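Local coordinates for protein ribulose-1,5-bisphosphate carboxylase/oxygenase large subunit (Rhodopseudomonas palustris, PDB 3QFW) that is a Rubisco-like protein of the ribulose-bisphosphate carboxylase large-chain family that probably binds magnesium, its own reaction not being established, at residues Thr110-Pro115 and Arg274-Asp279; Leu269-Arg274 and Asp306-Leu311; Phe283-Gly288 and Leu324-Glu329. One frame throughout, in Å; residues are numbered along the deposited sequence.

Contact 1. Residues Thr110-Pro115 and Arg274-Asp279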
loop_
_atom_site.group_PDB
_atom_site.type_symbol
_atom_site.label_atom_id
_atom_site.label_comp_id
_atom_site.label_asym_id
_atom_site.label_seq_id
_atom_site.Cartn_x
_atom_site.Cartn_y
_atom_site.Cartn_z
ATOM N N THR B 110 -13.181 6.017 -18.410
ATOM C CA THR B 110 -13.880 7.301 -18.439
ATOM C C THR B 110 -14.114 7.793 -17.018
ATOM O O THR B 110 -13.981 8.982 -16.722
ATOM C CB THR B 110 -15.225 7.222 -19.187
ATOM O OG1 THR B 110 -15.029 6.624 -20.472
ATOM C CG2 THR B 110 -15.806 8.613 -19.379
ATOM N N ALA B 111 -14.458 6.858 -16.143
ATOM C CA ALA B 111 -14.713 7.166 -14.742
ATOM C C ALA B 111 -13.465 7.710 -14.052
ATOM O O ALA B 111 -13.521 8.740 -13.386
ATOM C CB ALA B 111 -15.226 5.943 -14.025
ATOM N N PHE B 112 -12.340 7.019 -14.213
ATOM C CA PHE B 112 -11.091 7.453 -13.583
ATOM C C PHE B 112 -10.499 8.704 -14.255
ATOM O O PHE B 112 -10.005 9.605 -13.576
ATOM C CB PHE B 112 -10.063 6.307 -13.530
ATOM C CG PHE B 112 -10.447 5.170 -12.602
ATOM C CD1 PHE B 112 -10.726 5.406 -11.259
ATOM C CD2 PHE B 112 -10.498 3.865 -13.069
ATOM C CE1 PHE B 112 -11.071 4.353 -10.391
ATOM C CE2 PHE B 112 -10.842 2.800 -12.211
ATOM C CZ PHE B 112 -11.125 3.055 -10.869
ATOM N N GLY B 113 -10.542 8.760 -15.587
ATOM C CA GLY B 113 -10.207 9.983 -16.313
ATOM C C GLY B 113 -8.746 10.247 -16.658
ATOM O O GLY B 113 -8.439 11.149 -17.433
ATOM N N GLY B 114 -7.837 9.470 -16.086
ATOM C CA GLY B 114 -6.430 9.589 -16.419
ATOM C C GLY B 114 -5.809 10.942 -16.136
ATOM O O GLY B 114 -6.352 11.743 -15.376
ATOM N N PRO B 115 -4.644 11.206 -16.743
ATOM C CA PRO B 115 -3.909 12.433 -16.436
ATOM C C PRO B 115 -4.683 13.669 -16.857
ATOM O O PRO B 115 -5.189 13.721 -17.989
ATOM C CB PRO B 115 -2.630 12.295 -17.270
ATOM C CG PRO B 115 -2.481 10.823 -17.478
ATOM C CD PRO B 115 -3.881 10.312 -17.627
ATOM N N ARG B 274 -1.207 6.167 -14.190
ATOM C CA ARG B 274 -1.759 7.009 -15.261
ATOM C C ARG B 274 -3.294 7.067 -15.216
ATOM O O ARG B 274 -3.890 8.147 -15.238
ATOM C CB ARG B 274 -1.300 6.464 -16.614
ATOM C CG ARG B 274 -1.946 7.135 -17.854
ATOM C CD ARG B 274 -1.564 6.387 -19.116
ATOM N NE ARG B 274 -2.062 7.025 -20.344
ATOM C CZ ARG B 274 -1.862 6.527 -21.555
ATOM N NH1 ARG B 274 -1.173 5.399 -21.688
ATOM N NH2 ARG B 274 -2.348 7.146 -22.629
ATOM N N LEU B 275 -3.923 5.896 -15.147
ATOM C CA LEU B 275 -5.375 5.795 -15.050
ATOM C C LEU B 275 -5.903 6.669 -13.907
ATOM O O LEU B 275 -6.887 7.392 -14.059
ATOM C CB LEU B 275 -5.780 4.326 -14.801
ATOM C CG LEU B 275 -7.265 3.994 -14.651
ATOM C CD1 LEU B 275 -7.986 4.142 -15.985
ATOM C CD2 LEU B 275 -7.481 2.584 -14.115
ATOM N N PHE B 276 -5.243 6.583 -12.754
ATOM C CA PHE B 276 -5.696 7.288 -11.557
ATOM C C PHE B 276 -5.377 8.787 -11.542
ATOM O O PHE B 276 -5.904 9.519 -10.697
ATOM C CB PHE B 276 -5.144 6.609 -10.297
ATOM C CG PHE B 276 -5.682 5.220 -10.086
ATOM C CD1 PHE B 276 -6.951 4.881 -10.530
ATOM C CD2 PHE B 276 -4.909 4.244 -9.476
ATOM C CE1 PHE B 276 -7.452 3.594 -10.343
ATOM C CE2 PHE B 276 -5.400 2.963 -9.291
ATOM C CZ PHE B 276 -6.672 2.639 -9.732
ATOM N N GLY B 277 -4.501 9.227 -12.442
ATOM C CA GLY B 277 -4.274 10.649 -12.663
ATOM C C GLY B 277 -2.847 11.168 -12.679
ATOM O O GLY B 277 -2.635 12.381 -12.693
ATOM N N ALA B 278 -1.860 10.280 -12.665
ATOM C CA ALA B 278 -0.481 10.732 -12.652
ATOM C C ALA B 278 -0.114 11.352 -14.018
ATOM O O ALA B 278 -0.357 10.754 -15.058
ATOM C CB ALA B 278 0.449 9.587 -12.320
ATOM N N ASP B 279 0.464 12.550 -14.008
ATOM C CA ASP B 279 0.915 13.177 -15.252
ATOM C C ASP B 279 2.340 12.776 -15.584
ATOM O O ASP B 279 2.727 12.729 -16.765
ATOM C CB ASP B 279 0.806 14.692 -15.176
ATOM C CG ASP B 279 -0.604 15.150 -14.893
ATOM O OD1 ASP B 279 -1.480 14.936 -15.757
ATOM O OD2 ASP B 279 -0.827 15.727 -13.813
#
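Phe-112 and Phe-276 share a first torsion, CG anti to the carbonyl carbon (chi1 -68° and -66°), and their side chains run side by side, pointing the same way, although the rings are turned edge to face. The pair is T-shaped: centroids are 5.0 Å apart, planes 79° apart, and Phe-276 CE1 stands over the middle of the Phe-112 face, 3.6 Å above its plane. Leu-275 reaches the same ring by another route, bringing CD2 to 3.4 Å from Phe-112 CD2. The backbones meet where the two helices end. Gly-114 N gives a weak hydrogen bond to Leu-275 O (3.1 Å), and Gly-114 CA makes a C-H...O contact with Arg-274 O. Gly-277, at positive phi, closes helix 265-276 in a Schellman motif. The Pro-115 ring spans this helix end, CD 3.7 Å from Arg-274 CG and CB 3.3 Å from Asp-279 OD1, an oxygen that also accepts from the backbone N of Val-117 and Gly-118, while OD2 accepts from Val-251 N. Pro-115 CG sits 3.2 Å from Ala-278 O, a buried carbonyl for which no hydrogen-bond partner is modelled. With one weak bond between the segments, cohesion here probably rests mainly on aromatic and aliphatic packing.

Contact 2. Residues Leu269-Arg274 and Asp306-Leu311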
loop_
_atom_site.group_PDB
_atom_site.type_symbol
_atom_site.label_atom_id
_atom_site.label_comp_id
_atom_site.label_asym_id
_atom_site.label_seq_id
_atom_site.Cartn_x
_atom_site.Cartn_y
_atom_site.Cartn_z
ATOM N N LEU B 269 2.971 1.313 -12.096
ATOM C CA LEU B 269 3.542 2.654 -12.226
ATOM C C LEU B 269 3.175 3.307 -13.553
ATOM O O LEU B 269 3.071 4.535 -13.655
ATOM C CB LEU B 269 5.061 2.579 -12.137
ATOM C CG LEU B 269 5.652 1.883 -10.912
ATOM C CD1 LEU B 269 7.147 2.131 -10.902
ATOM C CD2 LEU B 269 5.020 2.392 -9.632
ATOM N N GLY B 270 3.008 2.480 -14.576
ATOM C CA GLY B 270 2.636 2.963 -15.886
ATOM C C GLY B 270 1.138 3.115 -16.037
ATOM O O GLY B 270 0.614 4.225 -16.013
ATOM N N ARG B 271 0.443 1.992 -16.188
ATOM C CA ARG B 271 -0.962 2.028 -16.567
ATOM C C ARG B 271 -1.853 2.524 -15.437
ATOM O O ARG B 271 -2.594 3.492 -15.599
ATOM C CB ARG B 271 -1.422 0.646 -17.056
ATOM C CG ARG B 271 -2.931 0.518 -17.253
ATOM C CD ARG B 271 -3.288 -0.705 -18.084
ATOM N NE ARG B 271 -3.025 -0.452 -19.503
ATOM C CZ ARG B 271 -3.293 -1.308 -20.482
ATOM N NH1 ARG B 271 -3.830 -2.490 -20.203
ATOM N NH2 ARG B 271 -3.036 -0.980 -21.746
ATOM N N LEU B 272 -1.772 1.871 -14.281
ATOM C CA LEU B 272 -2.693 2.191 -13.199
ATOM C C LEU B 272 -2.469 3.591 -12.638
ATOM O O LEU B 272 -3.429 4.317 -12.400
ATOM C CB LEU B 272 -2.624 1.137 -12.094
ATOM C CG LEU B 272 -3.128 -0.256 -12.501
ATOM C CD1 LEU B 272 -3.055 -1.216 -11.318
ATOM C CD2 LEU B 272 -4.552 -0.206 -13.057
ATOM N N PHE B 273 -1.212 3.956 -12.397
ATOM C CA PHE B 273 -0.905 5.306 -11.922
ATOM C C PHE B 273 -1.463 6.365 -12.894
ATOM O O PHE B 273 -2.121 7.324 -12.472
ATOM C CB PHE B 273 0.607 5.485 -11.726
ATOM C CG PHE B 273 1.126 5.012 -10.375
ATOM C CD1 PHE B 273 0.354 4.196 -9.541
ATOM C CD2 PHE B 273 2.394 5.375 -9.946
ATOM C CE1 PHE B 273 0.850 3.775 -8.308
ATOM C CE2 PHE B 273 2.885 4.972 -8.708
ATOM C CZ PHE B 273 2.117 4.165 -7.897
ATOM N N ARG B 274 -1.207 6.167 -14.190
ATOM C CA ARG B 274 -1.759 7.009 -15.261
ATOM C C ARG B 274 -3.294 7.067 -15.216
ATOM O O ARG B 274 -3.890 8.147 -15.238
ATOM C CB ARG B 274 -1.300 6.464 -16.614
ATOM C CG ARG B 274 -1.946 7.135 -17.854
ATOM C CD ARG B 274 -1.564 6.387 -19.116
ATOM N NE ARG B 274 -2.062 7.025 -20.344
ATOM C CZ ARG B 274 -1.862 6.527 -21.555
ATOM N NH1 ARG B 274 -1.173 5.399 -21.688
ATOM N NH2 ARG B 274 -2.348 7.146 -22.629
ATOM N N ASP B 306 1.286 5.085 -24.440
ATOM C CA ASP B 306 0.550 4.605 -25.606
ATOM C C ASP B 306 -0.957 4.825 -25.504
ATOM O O ASP B 306 -1.481 5.107 -24.423
ATOM C CB ASP B 306 0.894 3.138 -25.880
ATOM C CG ASP B 306 2.344 2.953 -26.305
ATOM O OD1 ASP B 306 3.005 3.964 -26.610
ATOM O OD2 ASP B 306 2.827 1.804 -26.335
ATOM N N PRO B 307 -1.665 4.711 -26.640
ATOM C CA PRO B 307 -3.124 4.842 -26.599
ATOM C C PRO B 307 -3.725 3.981 -25.492
ATOM O O PRO B 307 -3.333 2.828 -25.320
ATOM C CB PRO B 307 -3.554 4.329 -27.973
ATOM C CG PRO B 307 -2.391 4.690 -28.864
ATOM C CD PRO B 307 -1.174 4.430 -28.001
ATOM N N PHE B 308 -4.678 4.555 -24.767
ATOM C CA PHE B 308 -5.304 3.933 -23.609
ATOM C C PHE B 308 -6.655 4.629 -23.486
ATOM O O PHE B 308 -6.756 5.717 -22.919
ATOM C CB PHE B 308 -4.416 4.186 -22.382
ATOM C CG PHE B 308 -4.871 3.486 -21.123
ATOM C CD1 PHE B 308 -5.286 2.159 -21.144
ATOM C CD2 PHE B 308 -4.838 4.152 -19.907
ATOM C CE1 PHE B 308 -5.686 1.521 -19.968
ATOM C CE2 PHE B 308 -5.241 3.506 -18.727
ATOM C CZ PHE B 308 -5.659 2.197 -18.775
ATOM N N GLY B 309 -7.688 4.028 -24.066
ATOM C CA GLY B 309 -8.930 4.751 -24.293
ATOM C C GLY B 309 -8.682 6.160 -24.831
ATOM O O GLY B 309 -7.808 6.375 -25.675
ATOM N N LYS B 310 -9.447 7.120 -24.320
ATOM C CA LYS B 310 -9.288 8.531 -24.649
ATOM C C LYS B 310 -8.379 9.276 -23.667
ATOM O O LYS B 310 -8.389 10.507 -23.633
ATOM C CB LYS B 310 -10.660 9.209 -24.666
ATOM C CG LYS B 310 -11.520 8.855 -25.876
ATOM C CD LYS B 310 -12.990 9.182 -25.632
ATOM C CE LYS B 310 -13.646 8.133 -24.739
ATOM N NZ LYS B 310 -15.092 8.410 -24.479
ATOM N N LEU B 311 -7.595 8.540 -22.878
ATOM C CA LEU B 311 -6.812 9.142 -21.796
ATOM C C LEU B 311 -5.483 9.762 -22.223
ATOM O O LEU B 311 -4.763 9.201 -23.043
ATOM C CB LEU B 311 -6.544 8.105 -20.705
ATOM C CG LEU B 311 -7.827 7.502 -20.128
ATOM C CD1 LEU B 311 -7.509 6.676 -18.901
ATOM C CD2 LEU B 311 -8.805 8.609 -19.797
HETATM O O HOH W 1 -2.278 1.452 -23.195
#
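Asp-306 O receives both terminal nitrogens of Arg-274, NH1 at 2.8 Å and NH2 at 2.9 Å, an end-on grip on a single atom that lies in the guanidinium plane. Arg-274 reaches it with a chain extended from CG to NE. Pro-307 contributes its carbonyl: a water donates to Pro-307 O and accepts from Arg-271 NH2, bridging the segments. Phe-308 is wedged between the two arginines. Its CG is anti to the backbone N (chi1 -174°); CB lies over one face of the Arg-274 guanidinium, toward its rim, 3.3 Å above the plane, and the ring runs on to Arg-271. That arginine bends at chi3 (-77°), which places NE 3.3 Å from Phe-308 CE1, with guanidinium and ring planes nearly parallel, 6° apart; its NH1 bonds to Val-102 O. Phe-308 to Leu-311 form a type II' turn, with Gly-309 at positive phi and Leu-311 N bonded back to Phe-308 O. The turn presents Leu-311 O to Arg-274 NH2 at 3.2 Å, the donor standing above the carbonyl plane. Ala-303 O and Asn-312 O also accept from this guanidinium; these five bonds to four carbonyls hold its plane. An arginine from one barrel helix thus ties down the loop joining helix 294-305 to strand 315-319, a link between successive beta-alpha units of a TIM barrel.

Contact 3. Residues Phe283-Gly288 and Leu324-Glu329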
loop_
_atom_site.group_PDB
_atom_site.type_symbol
_atom_site.label_atom_id
_atom_site.label_comp_id
_atom_site.label_asym_id
_atom_site.label_seq_id
_atom_site.Cartn_x
_atom_site.Cartn_y
_atom_site.Cartn_z
ATOM N N PHE B 283 10.258 6.043 -11.846
ATOM C CA PHE B 283 10.606 4.629 -11.706
ATOM C C PHE B 283 12.109 4.471 -11.875
ATOM O O PHE B 283 12.755 5.265 -12.586
ATOM C CB PHE B 283 9.874 3.767 -12.740
ATOM C CG PHE B 283 10.241 4.086 -14.176
ATOM C CD1 PHE B 283 11.128 3.284 -14.877
ATOM C CD2 PHE B 283 9.675 5.171 -14.816
ATOM C CE1 PHE B 283 11.450 3.568 -16.204
ATOM C CE2 PHE B 283 9.995 5.472 -16.146
ATOM C CZ PHE B 283 10.886 4.668 -16.831
ATOM N N PRO B 284 12.675 3.454 -11.223
ATOM C CA PRO B 284 14.115 3.209 -11.322
ATOM C C PRO B 284 14.470 2.673 -12.700
ATOM O O PRO B 284 13.880 1.698 -13.173
ATOM C CB PRO B 284 14.374 2.167 -10.221
ATOM C CG PRO B 284 13.049 1.517 -9.981
ATOM C CD PRO B 284 12.011 2.557 -10.250
ATOM N N ASN B 285 15.417 3.345 -13.351
ATOM C CA ASN B 285 15.857 2.977 -14.689
ATOM C C ASN B 285 16.561 1.632 -14.608
ATOM O O ASN B 285 17.005 1.226 -13.531
ATOM C CB ASN B 285 16.823 4.054 -15.212
ATOM C CG ASN B 285 17.155 3.895 -16.687
ATOM O OD1 ASN B 285 16.270 3.830 -17.539
ATOM N ND2 ASN B 285 18.444 3.833 -16.990
ATOM N N TYR B 286 16.644 0.919 -15.727
ATOM C CA TYR B 286 17.454 -0.286 -15.761
ATOM C C TYR B 286 18.892 0.145 -15.512
ATOM O O TYR B 286 19.245 1.294 -15.766
ATOM C CB TYR B 286 17.335 -0.985 -17.112
ATOM C CG TYR B 286 17.819 -0.142 -18.263
ATOM C CD1 TYR B 286 16.985 0.795 -18.854
ATOM C CD2 TYR B 286 19.108 -0.285 -18.763
ATOM C CE1 TYR B 286 17.416 1.571 -19.907
ATOM C CE2 TYR B 286 19.553 0.486 -19.823
ATOM C CZ TYR B 286 18.701 1.414 -20.389
ATOM O OH TYR B 286 19.126 2.188 -21.444
ATOM N N GLY B 287 19.716 -0.765 -15.008
ATOM C CA GLY B 287 21.124 -0.467 -14.797
ATOM C C GLY B 287 21.400 0.564 -13.712
ATOM O O GLY B 287 22.555 0.914 -13.465
ATOM N N GLY B 288 20.342 1.065 -13.079
ATOM C CA GLY B 288 20.489 1.936 -11.928
ATOM C C GLY B 288 20.737 1.085 -10.690
ATOM O O GLY B 288 21.230 -0.039 -10.800
ATOM N N LEU B 324 25.976 12.464 -17.409
ATOM C CA LEU B 324 26.107 13.066 -18.729
ATOM C C LEU B 324 26.404 12.014 -19.792
ATOM O O LEU B 324 26.070 12.196 -20.970
ATOM C CB LEU B 324 27.204 14.134 -18.723
ATOM C CG LEU B 324 26.716 15.564 -18.975
ATOM C CD1 LEU B 324 26.198 15.713 -20.393
ATOM C CD2 LEU B 324 25.649 15.967 -17.967
ATOM N N GLN B 325 27.033 10.920 -19.370
ATOM C CA GLN B 325 27.422 9.848 -20.282
ATOM C C GLN B 325 26.258 8.937 -20.670
ATOM O O GLN B 325 26.366 8.173 -21.628
ATOM C CB GLN B 325 28.537 8.990 -19.673
ATOM C CG GLN B 325 28.027 7.869 -18.766
ATOM C CD GLN B 325 29.007 6.714 -18.648
ATOM O OE1 GLN B 325 28.609 5.566 -18.445
ATOM N NE2 GLN B 325 30.298 7.015 -18.776
ATOM N N ARG B 326 25.158 9.011 -19.928
ATOM C CA ARG B 326 24.032 8.097 -20.143
ATOM C C ARG B 326 22.947 8.714 -21.021
ATOM O O ARG B 326 22.100 8.000 -21.552
ATOM C CB ARG B 326 23.397 7.678 -18.812
ATOM C CG ARG B 326 24.322 7.010 -17.802
ATOM C CD ARG B 326 24.623 5.553 -18.146
ATOM N NE ARG B 326 23.435 4.793 -18.532
ATOM C CZ ARG B 326 22.671 4.094 -17.698
ATOM N NH1 ARG B 326 22.951 4.058 -16.401
ATOM N NH2 ARG B 326 21.618 3.432 -18.164
ATOM N N VAL B 327 22.970 10.036 -21.155
ATOM C CA VAL B 327 21.884 10.762 -21.818
ATOM C C VAL B 327 21.511 10.257 -23.228
ATOM O O VAL B 327 20.346 9.982 -23.494
ATOM C CB VAL B 327 22.155 12.280 -21.849
ATOM C CG1 VAL B 327 21.311 12.953 -22.923
ATOM C CG2 VAL B 327 21.886 12.889 -20.486
ATOM N N ASN B 328 22.477 10.123 -24.127
ATOM C CA ASN B 328 22.135 9.644 -25.469
ATOM C C ASN B 328 21.573 8.220 -25.477
ATOM O O ASN B 328 20.570 7.946 -26.144
ATOM C CB ASN B 328 23.312 9.795 -26.444
ATOM C CG ASN B 328 23.641 11.243 -26.727
ATOM O OD1 ASN B 328 22.830 12.136 -26.471
ATOM N ND2 ASN B 328 24.834 11.489 -27.261
ATOM N N GLU B 329 22.222 7.325 -24.741
ATOM C CA GLU B 329 21.697 5.974 -24.514
ATOM C C GLU B 329 20.217 6.009 -24.130
ATOM O O GLU B 329 19.380 5.345 -24.747
ATOM C CB GLU B 329 22.494 5.249 -23.417
ATOM C CG GLU B 329 21.870 3.903 -22.976
ATOM C CD GLU B 329 22.315 3.440 -21.585
ATOM O OE1 GLU B 329 23.244 4.046 -21.011
ATOM O OE2 GLU B 329 21.726 2.460 -21.069
#
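Tyr-286 and Glu-329 meet tip to tip on the TIM barrel, where the loop after strand 280-284 faces residues 324-329, which lead into helix 327-334. Glu-329 can be followed outward. From CB the chain leaves with CG anti to the backbone N (chi1 171°), and Glu-329 CG lies 3.6 Å from Tyr-286 OH. Glu-329 CD is 3.4 Å from Tyr-286 OH. Glu-329 OE2 accepts from Tyr-286 OH at 2.6 Å, near the plane of the tyrosine ring at its edge, while ring and carboxylate planes are 61° apart. Glu-329 OE1 turns to Arg-326 NE, 2.6 Å away, in a salt bridge that NH2 completes on OE2, a side-on grip with one nitrogen to each oxygen. An alanine in place of Glu-329 would probably leave the Tyr-286 hydroxyl without this acceptor and the Arg-326 charge without its mate, free to swing. Glu-329 also touches a crystal neighbour, so its pose may owe something to the lattice. The Arg-326 chain is bent at chi2 and chi3; its NH2 lies 3.4 Å from Asn-285 ND2, but both are donors, and no bond joins them. Asn-285 instead uses OD1, bonded to Tyr-334 OH, and opens a type II turn with Gly-287 at positive phi. At Glu-329 OE2, the two donors Tyr-286 OH and Arg-326 NH2 arrive from the same face of the carboxylate, the hydroxyl on its anti side.

In the fold
Contacts 1 and 2 share helix 265-276 and even Arg-274, whose aliphatic part serves the first and whose guanidinium serves the second; their centres are about 7 Å apart. Leu-311 of contact 2 packs on Leu-275 and Gly-114 of contact 1, making the two continuous. Contact 1 is buried and chiefly apolar, contact 2 partly buried, with arginine guanidiniums bonded mainly to backbone carbonyls. Contact 3 is a surface contact, its centre about 27 Å from that of contact 1 across the chain's centre, and is held across by one tyrosine hydroxyl to carboxylate bond, beside a salt bridge within residues 324-329. Strand 280-284, which follows helix 265-276, leads to it, and Leu-269 CD1 touches Phe-283 CB at 3.7 Å.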